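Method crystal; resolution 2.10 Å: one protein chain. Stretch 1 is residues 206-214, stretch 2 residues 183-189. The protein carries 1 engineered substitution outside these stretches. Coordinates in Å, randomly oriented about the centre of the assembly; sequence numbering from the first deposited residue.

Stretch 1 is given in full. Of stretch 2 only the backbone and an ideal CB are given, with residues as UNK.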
# COMPACT_ATOMS: atom_id res chain seq x y z
N GLY B 206 21.22 -0.61 15.03
CA GLY B 206 21.36 -1.25 13.73
C GLY B 206 20.41 -2.41 13.45
O GLY B 206 20.59 -3.14 12.48
N VAL B 207 19.41 -2.58 14.30
CA VAL B 207 18.42 -3.64 14.11
C VAL B 207 17.02 -3.10 14.38
O VAL B 207 16.73 -2.63 15.46
CB VAL B 207 18.66 -4.85 15.03
CG1 VAL B 207 17.71 -5.99 14.66
CG2 VAL B 207 20.10 -5.31 14.93
N ASP B 208 16.16 -3.16 13.37
CA ASP B 208 14.82 -2.60 13.49
C ASP B 208 14.00 -2.91 12.24
O ASP B 208 14.52 -3.44 11.25
CB ASP B 208 14.89 -1.08 13.70
CG ASP B 208 15.41 -0.34 12.49
OD1 ASP B 208 14.64 -0.12 11.54
OD2 ASP B 208 16.60 0.02 12.49
N LEU B 209 12.72 -2.57 12.31
CA LEU B 209 11.76 -2.90 11.26
C LEU B 209 12.19 -2.35 9.91
O LEU B 209 12.03 -3.00 8.88
CB LEU B 209 10.39 -2.32 11.61
CG LEU B 209 9.29 -2.60 10.58
CD1 LEU B 209 9.10 -4.11 10.44
CD2 LEU B 209 7.98 -1.92 10.93
N VAL B 210 12.73 -1.14 9.90
CA VAL B 210 13.08 -0.51 8.65
C VAL B 210 14.41 -1.04 8.11
O VAL B 210 14.50 -1.55 6.98
CB VAL B 210 13.15 1.01 8.79
CG1 VAL B 210 13.44 1.64 7.45
CG2 VAL B 210 11.84 1.52 9.35
N THR B 211 15.43 -0.93 8.95
CA THR B 211 16.78 -1.29 8.56
C THR B 211 16.86 -2.75 8.17
O THR B 211 17.52 -3.11 7.19
CB THR B 211 17.76 -1.04 9.72
OG1 THR B 211 17.69 0.34 10.11
CG2 THR B 211 19.17 -1.40 9.31
N THR B 212 16.19 -3.59 8.93
CA THR B 212 16.39 -5.02 8.80
C THR B 212 15.36 -5.67 7.89
O THR B 212 15.69 -6.17 6.82
CB THR B 212 16.41 -5.70 10.17
OG1 THR B 212 17.25 -4.95 11.06
CG2 THR B 212 16.94 -7.15 10.07
N THR B 213 14.11 -5.66 8.33
CA THR B 213 13.04 -6.37 7.64
C THR B 213 12.73 -5.73 6.30
O THR B 213 12.75 -6.38 5.27
CB THR B 213 11.76 -6.42 8.48
OG1 THR B 213 12.08 -6.88 9.79
CG2 THR B 213 10.74 -7.37 7.84
N PHE B 214 12.44 -4.44 6.33
CA PHE B 214 12.26 -3.69 5.10
C PHE B 214 13.54 -3.70 4.25
O PHE B 214 13.47 -3.82 3.03
CB PHE B 214 11.82 -2.27 5.42
CG PHE B 214 11.73 -1.39 4.21
CD1 PHE B 214 10.65 -1.49 3.34
CD2 PHE B 214 12.71 -0.47 3.93
CE1 PHE B 214 10.57 -0.69 2.24
CE2 PHE B 214 12.63 0.35 2.82
CZ PHE B 214 11.57 0.24 1.98
N UNK B 183 4.18 -6.82 4.65
CA UNK B 183 4.98 -7.67 5.50
C UNK B 183 4.78 -7.41 6.98
O UNK B 183 4.09 -6.45 7.36
CB UNK B 183 6.46 -7.50 5.15
N UNK B 184 5.35 -8.29 7.81
CA UNK B 184 5.47 -8.07 9.26
C UNK B 184 6.93 -8.16 9.72
O UNK B 184 7.76 -8.78 9.05
CB UNK B 184 4.62 -9.09 10.02
N UNK B 185 7.25 -7.55 10.86
CA UNK B 185 8.60 -7.60 11.39
C UNK B 185 8.70 -8.50 12.60
O UNK B 185 9.77 -8.63 13.21
CB UNK B 185 9.08 -6.19 11.75
N UNK B 186 7.58 -9.11 12.96
CA UNK B 186 7.54 -10.15 13.97
C UNK B 186 7.50 -9.71 15.43
O UNK B 186 6.58 -10.07 16.17
CB UNK B 186 8.76 -11.05 13.78
N UNK B 187 8.51 -8.95 15.84
CA UNK B 187 8.74 -8.76 17.27
C UNK B 187 8.43 -7.36 17.78
O UNK B 187 8.62 -7.05 18.96
CB UNK B 187 10.20 -9.09 17.60
N UNK B 188 7.92 -6.52 16.89
CA UNK B 188 7.74 -5.12 17.20
C UNK B 188 6.26 -4.75 17.30
O UNK B 188 5.85 -3.65 16.92
CB UNK B 188 8.43 -4.26 16.14
N UNK B 189 5.47 -5.69 17.80
CA UNK B 189 4.05 -5.48 18.01
C UNK B 189 3.79 -5.13 19.47
O UNK B 189 4.67 -4.63 20.16
CB UNK B 189 3.25 -6.72 17.60

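Stretch 1 runs from a loop into a helix that starts near Leu209. Asp208 caps it, accepting from Thr211 N through OD1 (2.8 Å), so its carboxylate is engaged within its own stretch. What remains for stretch 2 is the side chain of Leu209, that of Thr213, and the loop backbone at Val207 and Asp208.

At position 183, in a strand with phi/psi of -148/171, CA-to-CB points toward stretch 1, and the ideal CB lies 5.1 Å from Thr213 CG2. A small side chain, or none, would suit. The deposited residue is Gly183, which makes no contact here.

Position 184 continues the strand, but its CB points away from stretch 1. Polar or apolar groups would be acceptable. What faces Thr213 is the main chain: the carbonyl O of 184 lies 3.5 Å from Thr213 CG2, a van der Waals contact. The residue is Asn184, whose CB, its nearest side-chain atom, stays 6.7 Å from Leu209 CD1.

Position 185 is the most constrained. Its CA is packed 3.7 Å from Leu209 CD1 and 3.9 Å from Thr213 OG1, and the ideal CB would fall 2.5 Å from Leu209 CD1, a clash. With phi/psi of -107/1, the backbone itself does not demand glycine; the leucine methyl does. Gly185 is found, and its bare CA lets the chain lie close to the helix, with the CA atoms of Leu209 and Gly185 5.7 Å apart.

Position 186 has a phi of 82°, which by itself favours glycine, and its CB would meet nothing of stretch 1. It is Gly186.

At 187, CB points sideways with open space around it, so many side chains would fit. The residue is Trp187; its CZ3 comes to 5.5 Å from Thr213 OG1, too far for contact, and the side chain is poorly ordered.

Position 188 directs its CB toward stretch 1, 5.3 Å from Leu209 CB. That gap calls for a side chain of some length, and the leucine carbon and loop backbone beyond it would suit an aromatic ring or a long aliphatic chain. Tyr188 fills it. Its CD1 meets Leu209 CB at 4.2 Å, while CE1 lies 3.8 Å from Leu209 N, an oblique approach to the ring. The hydroxyl OH extends to 3.8 Å from Asp208 CA and is hydrogen-bonded elsewhere in the structure.

Position 189 is out of reach and unconstrained by stretch 1; it is Gly189.

Stretch 2 183-189: GNGGWYG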
# COMPACT_ATOMS: atom_id res chain seq x y z
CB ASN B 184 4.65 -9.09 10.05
CG ASN B 184 3.17 -8.83 9.98
OD1 ASN B 184 2.55 -8.43 10.97
ND2 ASN B 184 2.57 -9.06 8.81
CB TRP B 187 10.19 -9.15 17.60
CG TRP B 187 10.59 -10.40 16.90
CD1 TRP B 187 10.13 -11.66 17.16
CD2 TRP B 187 11.51 -10.52 15.81
NE1 TRP B 187 10.72 -12.56 16.30
CE2 TRP B 187 11.57 -11.89 15.47
CE3 TRP B 187 12.30 -9.61 15.10
CZ2 TRP B 187 12.39 -12.37 14.44
CZ3 TRP B 187 13.11 -10.08 14.08
CH2 TRP B 187 13.14 -11.45 13.76
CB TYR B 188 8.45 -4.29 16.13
CG TYR B 188 9.94 -4.56 16.07
CD1 TYR B 188 10.56 -4.98 14.90
CD2 TYR B 188 10.72 -4.40 17.21
CE1 TYR B 188 11.93 -5.21 14.86
CE2 TYR B 188 12.07 -4.63 17.18
CZ TYR B 188 12.68 -5.02 16.02
OH TYR B 188 14.04 -5.23 16.06
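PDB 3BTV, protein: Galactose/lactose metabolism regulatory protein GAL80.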